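Local structure of dipeptide Epimerase (Enterococcus faecalis V583, 3JVA) at residues Arg9-Lys14 and Ser31-Ile36; Glu296-Ile301 and Thr327-Gly332. The protein belongs to the mandelate racemase/muconate lactonizing enzyme family, with an enolase-type N-terminal domain and a barrel domain that holds a magnesium ion. All coordinates share one frame; numbering follows the deposited sequence.

Contact 1 of 2, residues Arg9-Lys14 and Ser31-Ile36; sequences RASKIK and SAIVEI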
ATOM      1  N   ARG B   9      -9.708  50.694  -3.647  1.00 23.88           N
ATOM      2  CA  ARG B   9      -8.728  51.658  -4.114  1.00 23.39           C
ATOM      3  C   ARG B   9      -7.371  50.978  -4.219  1.00 23.37           C
ATOM      4  O   ARG B   9      -7.154  49.909  -3.655  1.00 22.40           O
ATOM      5  CB  ARG B   9      -8.629  52.843  -3.141  1.00 24.89           C
ATOM      6  CG  ARG B   9      -7.919  52.553  -1.805  1.00 26.24           C
ATOM      7  CD  ARG B   9      -7.852  53.828  -0.962  1.00 27.99           C
ATOM      8  NE  ARG B   9      -7.123  53.728   0.307  1.00 28.62           N
ATOM      9  CZ  ARG B   9      -5.798  53.805   0.433  1.00 29.72           C
ATOM     10  NH1 ARG B   9      -5.026  53.969  -0.634  1.00 29.91           N
ATOM     11  NH2 ARG B   9      -5.243  53.782   1.642  1.00 30.63           N
ATOM     12  N   ALA B  10      -6.469  51.587  -4.973  1.00 24.60           N
ATOM     13  CA  ALA B  10      -5.131  51.048  -5.092  1.00 23.94           C
ATOM     14  C   ALA B  10      -4.378  51.726  -3.960  1.00 24.25           C
ATOM     15  O   ALA B  10      -4.773  52.803  -3.507  1.00 24.95           O
ATOM     16  CB  ALA B  10      -4.519  51.416  -6.442  1.00 25.31           C
ATOM     17  N   SER B  11      -3.318  51.086  -3.483  1.00 20.52           N
ATOM     18  CA  SER B  11      -2.511  51.649  -2.409  1.00 22.72           C
ATOM     19  C   SER B  11      -1.076  51.426  -2.826  1.00 22.70           C
ATOM     20  O   SER B  11      -0.716  50.319  -3.211  1.00 21.31           O
ATOM     21  CB  SER B  11      -2.784  50.922  -1.088  1.00 20.75           C
ATOM     22  OG  SER B  11      -1.937  51.381  -0.040  1.00 23.61           O
ATOM     23  N   LYS B  12      -0.268  52.482  -2.769  1.00 21.95           N
ATOM     24  CA  LYS B  12       1.136  52.379  -3.139  1.00 23.07           C
ATOM     25  C   LYS B  12       1.971  53.013  -2.033  1.00 23.31           C
ATOM     26  O   LYS B  12       1.882  54.213  -1.784  1.00 23.58           O
ATOM     27  CB  LYS B  12       1.390  53.092  -4.467  1.00 25.33           C
ATOM     28  CG  LYS B  12       0.541  52.567  -5.619  1.00 29.53           C
ATOM     29  CD  LYS B  12       0.916  53.244  -6.929  1.00 32.03           C
ATOM     30  CE  LYS B  12       0.071  52.722  -8.078  1.00 34.55           C
ATOM     31  NZ  LYS B  12       0.411  53.399  -9.358  1.00 36.75           N
ATOM     32  N   ILE B  13       2.776  52.193  -1.370  1.00 22.63           N
ATOM     33  CA  ILE B  13       3.604  52.660  -0.269  1.00 23.17           C
ATOM     34  C   ILE B  13       5.056  52.310  -0.552  1.00 24.21           C
ATOM     35  O   ILE B  13       5.392  51.145  -0.754  1.00 24.62           O
ATOM     36  CB  ILE B  13       3.163  51.991   1.061  1.00 23.22           C
ATOM     37  CG1 ILE B  13       1.704  52.350   1.383  1.00 20.93           C
ATOM     38  CG2 ILE B  13       4.067  52.439   2.194  1.00 21.88           C
ATOM     39  CD1 ILE B  13       1.496  53.800   1.822  1.00 21.84           C
ATOM     40  N   LYS B  14       5.915  53.320  -0.566  1.00 23.26           N
ATOM     41  CA  LYS B  14       7.329  53.092  -0.831  1.00 24.54           C
ATOM     42  C   LYS B  14       7.948  52.216   0.254  1.00 23.42           C
ATOM     43  O   LYS B  14       7.594  52.326   1.434  1.00 22.59           O
ATOM     44  CB  LYS B  14       8.074  54.428  -0.903  1.00 25.90           C
ATOM     45  CG  LYS B  14       9.495  54.301  -1.416  1.00 31.11           C
ATOM     46  CD  LYS B  14      10.163  55.655  -1.559  1.00 35.58           C
ATOM     47  CE  LYS B  14      11.496  55.520  -2.274  1.00 37.46           C
ATOM     48  NZ  LYS B  14      11.302  54.891  -3.608  1.00 42.31           N
ATOM     49  N   SER B  31      -0.861  47.506  -3.312  1.00 21.33           N
ATOM     50  CA  SER B  31      -1.954  46.585  -3.034  1.00 20.79           C
ATOM     51  C   SER B  31      -3.330  47.200  -3.230  1.00 21.12           C
ATOM     52  O   SER B  31      -3.470  48.384  -3.538  1.00 21.33           O
ATOM     53  CB  SER B  31      -1.852  46.088  -1.594  1.00 19.38           C
ATOM     54  OG  SER B  31      -1.887  47.187  -0.692  1.00 20.24           O
ATOM     55  N   ALA B  32      -4.346  46.371  -3.034  1.00 19.96           N
ATOM     56  CA  ALA B  32      -5.723  46.813  -3.155  1.00 18.38           C
ATOM     57  C   ALA B  32      -6.272  46.941  -1.743  1.00 18.35           C
ATOM     58  O   ALA B  32      -6.064  46.055  -0.915  1.00 18.33           O
ATOM     59  CB  ALA B  32      -6.532  45.784  -3.950  1.00 18.68           C
ATOM     60  N   ILE B  33      -6.932  48.057  -1.454  1.00 18.17           N
ATOM     61  CA  ILE B  33      -7.531  48.250  -0.144  1.00 18.30           C
ATOM     62  C   ILE B  33      -9.031  48.397  -0.344  1.00 20.19           C
ATOM     63  O   ILE B  33      -9.482  49.196  -1.165  1.00 19.31           O
ATOM     64  CB  ILE B  33      -6.962  49.499   0.584  1.00 19.71           C
ATOM     65  CG1 ILE B  33      -5.517  49.222   1.010  1.00 20.66           C
ATOM     66  CG2 ILE B  33      -7.814  49.828   1.805  1.00 21.15           C
ATOM     67  CD1 ILE B  33      -4.856  50.350   1.788  1.00 21.90           C
ATOM     68  N   VAL B  34      -9.795  47.604   0.400  1.00 20.05           N
ATOM     69  CA  VAL B  34     -11.245  47.619   0.292  1.00 22.78           C
ATOM     70  C   VAL B  34     -11.898  48.154   1.550  1.00 23.42           C
ATOM     71  O   VAL B  34     -11.391  47.984   2.662  1.00 21.89           O
ATOM     72  CB  VAL B  34     -11.801  46.196   0.031  1.00 26.94           C
ATOM     73  CG1 VAL B  34     -13.324  46.240  -0.105  1.00 29.50           C
ATOM     74  CG2 VAL B  34     -11.187  45.622  -1.232  1.00 26.70           C
ATOM     75  N   GLU B  35     -13.025  48.824   1.357  1.00 23.13           N
ATOM     76  CA  GLU B  35     -13.794  49.354   2.463  1.00 25.45           C
ATOM     77  C   GLU B  35     -15.218  48.898   2.206  1.00 23.87           C
ATOM     78  O   GLU B  35     -15.827  49.280   1.204  1.00 24.40           O
ATOM     79  CB  GLU B  35     -13.721  50.885   2.489  1.00 29.40           C
ATOM     80  CG  GLU B  35     -12.326  51.423   2.760  1.00 37.99           C
ATOM     81  CD  GLU B  35     -12.277  52.939   2.768  1.00 41.76           C
ATOM     82  OE1 GLU B  35     -13.091  53.550   3.494  1.00 43.93           O
ATOM     83  OE2 GLU B  35     -11.425  53.516   2.054  1.00 43.81           O
ATOM     84  N   ILE B  36     -15.731  48.040   3.083  1.00 22.50           N
ATOM     85  CA  ILE B  36     -17.094  47.558   2.943  1.00 22.26           C
ATOM     86  C   ILE B  36     -17.957  48.385   3.878  1.00 23.23           C
ATOM     87  O   ILE B  36     -17.710  48.434   5.082  1.00 23.02           O
ATOM     88  CB  ILE B  36     -17.213  46.064   3.311  1.00 20.86           C
ATOM     89  CG1 ILE B  36     -16.357  45.231   2.352  1.00 21.28           C
ATOM     90  CG2 ILE B  36     -18.668  45.624   3.236  1.00 21.11           C
ATOM     91  CD1 ILE B  36     -16.527  43.729   2.509  1.00 21.64           C
TER
HETATM   92  O   HOH W   1      -0.094  49.309  -0.272  1.00 21.33           O
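Arg9 and Ile33 face each other as a hydrogen-bonded antiparallel pair: Ile33 N gives to Arg9 O at 2.9 Å, almost straight (171° at the hydrogen), and Arg9 N returns the bond to Ile33 O. Two residues on, Ser11 and Ser31 repeat the exchange. Ser11 N reaches Ser31 O at 2.7 Å in a more bent bond (137° at the hydrogen), while Ser31 N gives to Ser11 O. All four amides and all four carbonyls of these two pairs are thereby satisfied. Between them sits the non-hydrogen-bonded pair Ala10 and Ala32; here a CA-H points at a carbonyl oxygen, Ala32 CA lying 3.4 Å from Arg9 O.

The two serine hydroxyls are joined by one water, 2.8 Å from Ser11 OG and donating to Ser31 OG; it also gives a weak bond to Ser11 O. Ser31 OG has a second partner, Glu47 on the adjoining strand. On the same face of the sheet, Arg9 and Ile33 lie side by side. Ile33 CG1 continues to CD1 in the extended form (chi2 -178°), and CD1 lies over one face of the Arg9 guanidinium, offset to its rim and 3.5 Å from NH2, while also touching Ser11 CB at 3.6 Å. Arg9 NH1 turns back to Ala10 O in a weak bond. On the other face, Ala32 packs against helix 59-73. This is the twisted antiparallel sheet of the enolase-type N-terminal domain, with helices 59-73 and 96-114 packed on the face of Ala32 and Val34.

Contact 2 of 2, residues Glu296-Ile301 and Thr327-Gly332; sequences ETTIGI and TAPVTG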
ATOM      1  N   GLU B 296       2.027  43.545   0.914  1.00 21.55           N
ATOM      2  CA  GLU B 296       0.849  43.830   1.721  1.00 21.30           C
ATOM      3  C   GLU B 296       1.282  44.811   2.800  1.00 20.17           C
ATOM      4  O   GLU B 296       2.481  45.031   3.009  1.00 20.03           O
ATOM      5  CB  GLU B 296       0.207  42.570   2.321  1.00 22.62           C
ATOM      6  CG  GLU B 296       1.020  41.757   3.287  1.00 22.28           C
ATOM      7  CD  GLU B 296       0.223  40.552   3.757  1.00 24.57           C
ATOM      8  OE1 GLU B 296      -0.795  40.750   4.457  1.00 23.80           O
ATOM      9  OE2 GLU B 296       0.596  39.415   3.407  1.00 24.53           O
ATOM     10  N   THR B 297       0.318  45.404   3.486  1.00 19.38           N
ATOM     11  CA  THR B 297       0.650  46.410   4.471  1.00 17.06           C
ATOM     12  C   THR B 297      -0.120  46.294   5.780  1.00 19.19           C
ATOM     13  O   THR B 297      -0.450  45.197   6.223  1.00 19.57           O
ATOM     14  CB  THR B 297       0.454  47.814   3.847  1.00 18.61           C
ATOM     15  OG1 THR B 297      -0.907  47.969   3.418  1.00 21.37           O
ATOM     16  CG2 THR B 297       1.355  47.968   2.620  1.00 18.40           C
ATOM     17  N   THR B 298      -0.403  47.438   6.391  1.00 18.69           N
ATOM     18  CA  THR B 298      -1.081  47.480   7.678  1.00 19.72           C
ATOM     19  C   THR B 298      -2.319  46.604   7.852  1.00 21.08           C
ATOM     20  O   THR B 298      -2.417  45.852   8.822  1.00 21.73           O
ATOM     21  CB  THR B 298      -1.444  48.930   8.036  1.00 21.02           C
ATOM     22  OG1 THR B 298      -0.272  49.748   7.920  1.00 21.35           O
ATOM     23  CG2 THR B 298      -1.977  49.008   9.456  1.00 21.84           C
ATOM     24  N   ILE B 299      -3.267  46.696   6.929  1.00 20.18           N
ATOM     25  CA  ILE B 299      -4.486  45.901   7.057  1.00 20.39           C
ATOM     26  C   ILE B 299      -4.214  44.392   7.026  1.00 19.38           C
ATOM     27  O   ILE B 299      -4.672  43.651   7.898  1.00 17.84           O
ATOM     28  CB  ILE B 299      -5.487  46.260   5.957  1.00 20.60           C
ATOM     29  CG1 ILE B 299      -5.864  47.741   6.073  1.00 22.86           C
ATOM     30  CG2 ILE B 299      -6.728  45.379   6.081  1.00 20.14           C
ATOM     31  CD1 ILE B 299      -6.665  48.275   4.898  1.00 22.75           C
ATOM     32  N   GLY B 300      -3.472  43.941   6.024  1.00 19.98           N
ATOM     33  CA  GLY B 300      -3.165  42.526   5.930  1.00 20.70           C
ATOM     34  C   GLY B 300      -2.421  42.016   7.152  1.00 20.26           C
ATOM     35  O   GLY B 300      -2.719  40.938   7.675  1.00 18.56           O
ATOM     36  N   ILE B 301      -1.450  42.794   7.619  1.00 20.47           N
ATOM     37  CA  ILE B 301      -0.666  42.400   8.776  1.00 19.70           C
ATOM     38  C   ILE B 301      -1.521  42.331  10.032  1.00 18.90           C
ATOM     39  O   ILE B 301      -1.399  41.399  10.826  1.00 18.23           O
ATOM     40  CB  ILE B 301       0.503  43.384   9.026  1.00 19.59           C
ATOM     41  CG1 ILE B 301       1.567  43.218   7.934  1.00 19.45           C
ATOM     42  CG2 ILE B 301       1.086  43.157  10.410  1.00 20.83           C
ATOM     43  CD1 ILE B 301       2.243  41.838   7.928  1.00 21.39           C
ATOM     44  N   THR B 327       5.616  54.900   4.967  1.00 23.47           N
ATOM     45  CA  THR B 327       4.524  55.606   5.619  1.00 24.69           C
ATOM     46  C   THR B 327       3.330  54.660   5.745  1.00 25.08           C
ATOM     47  O   THR B 327       3.252  53.662   5.030  1.00 23.79           O
ATOM     48  CB  THR B 327       4.140  56.889   4.831  1.00 26.17           C
ATOM     49  OG1 THR B 327       3.325  57.728   5.657  1.00 27.74           O
ATOM     50  CG2 THR B 327       3.389  56.541   3.553  1.00 25.27           C
ATOM     51  N   ALA B 328       2.421  54.962   6.668  1.00 25.16           N
ATOM     52  CA  ALA B 328       1.252  54.117   6.896  1.00 25.29           C
ATOM     53  C   ALA B 328       0.090  54.472   5.975  1.00 24.88           C
ATOM     54  O   ALA B 328      -0.295  55.636   5.866  1.00 24.69           O
ATOM     55  CB  ALA B 328       0.809  54.230   8.342  1.00 24.98           C
ATOM     56  N   PRO B 329      -0.489  53.464   5.304  1.00 24.14           N
ATOM     57  CA  PRO B 329      -1.613  53.705   4.393  1.00 22.53           C
ATOM     58  C   PRO B 329      -2.928  53.965   5.127  1.00 22.47           C
ATOM     59  O   PRO B 329      -3.878  54.495   4.544  1.00 23.50           O
ATOM     60  CB  PRO B 329      -1.652  52.429   3.550  1.00 22.89           C
ATOM     61  CG  PRO B 329      -1.210  51.370   4.542  1.00 23.81           C
ATOM     62  CD  PRO B 329      -0.061  52.052   5.267  1.00 24.45           C
ATOM     63  N   VAL B 330      -2.971  53.600   6.404  1.00 22.11           N
ATOM     64  CA  VAL B 330      -4.163  53.774   7.226  1.00 21.95           C
ATOM     65  C   VAL B 330      -3.787  54.157   8.654  1.00 23.86           C
ATOM     66  O   VAL B 330      -2.609  54.233   8.997  1.00 25.94           O
ATOM     67  CB  VAL B 330      -4.990  52.473   7.297  1.00 23.52           C
ATOM     68  CG1 VAL B 330      -5.376  52.020   5.897  1.00 21.69           C
ATOM     69  CG2 VAL B 330      -4.189  51.395   8.019  1.00 22.76           C
ATOM     70  N   THR B 331      -4.801  54.388   9.481  1.00 24.19           N
ATOM     71  CA  THR B 331      -4.595  54.748  10.882  1.00 25.69           C
ATOM     72  C   THR B 331      -4.921  53.527  11.741  1.00 25.42           C
ATOM     73  O   THR B 331      -5.847  52.781  11.433  1.00 24.38           O
ATOM     74  CB  THR B 331      -5.531  55.911  11.305  1.00 26.98           C
ATOM     75  OG1 THR B 331      -5.246  57.071  10.514  1.00 28.02           O
ATOM     76  CG2 THR B 331      -5.342  56.249  12.779  1.00 28.57           C
ATOM     77  N   GLY B 332      -4.155  53.318  12.808  1.00 23.94           N
ATOM     78  CA  GLY B 332      -4.411  52.193  13.690  1.00 23.99           C
ATOM     79  C   GLY B 332      -3.807  50.876  13.241  1.00 24.07           C
ATOM     80  O   GLY B 332      -3.029  50.830  12.289  1.00 23.71           O
TER
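The pyrrolidine ring of Pro329, puckered rather than truly flat, meets two threonine hydroxyls with its CG and CD. Thr297 OG1 lies 3.6 Å from Pro329 CG, and Thr298 OG1 is 3.5 Å from Pro329 CD; no hydrogen bond crosses this contact, and the oxygens simply rest against ring methylenes. From elsewhere, Ser11 and Ile13 of strand 3-21 also touch the proline.

Thr297 OG1 has its polar partner in Glu47 of strand 43-48. Although Thr297 stands at the N-cap position of helix 298-310, its side chain makes no capping bond, while its carbonyl oxygen accepts the i to i+4 bond from Ile301 N. That helix follows strand 287-290 of the enolase-type barrel, so the contact sets the start of a barrel helix against the loop that leads into the short strand 331-332.

Thr298 carries most of the rest. Its CG2 is anti to the backbone N, and the methyl faces both Val330 CG2, at 3.6 Å, and Gly332 O, at 3.5 Å, the Thr298 and Val330 side chains sliding past each other in opposite directions. One residue further along the helix, Ile299 CD1 meets Val330 CG1 at 4.1 Å, the side chains crossing at about a right angle, and Ile352 touches both of them. Gly332 has a positive phi of 84°, a backbone shape in which a CB would be jammed against the carbonyl oxygen of Thr331.

In the fold
Contact 1 is a strand pairing inside the N-terminal domain; contact 2 lies in the C-terminal barrel domain, and their centres are only 9 Å apart. Both are largely buried, each with one exposed touching residue, Ala10 in the first and Gly332 in the second. Their chemistry differs: backbone hydrogen bonds hold contact 1, whereas contact 2 relies on van der Waals packing. The two meet directly where the domains abut, with Ile33 CG2 3.6 Å from Ile299 CD1 and Ser11 OG resting near Pro329 CB. Glu47 serves both, bonding through OE2 to Ser31 and Thr297, and through OE1 to Gly300 N at the helix start.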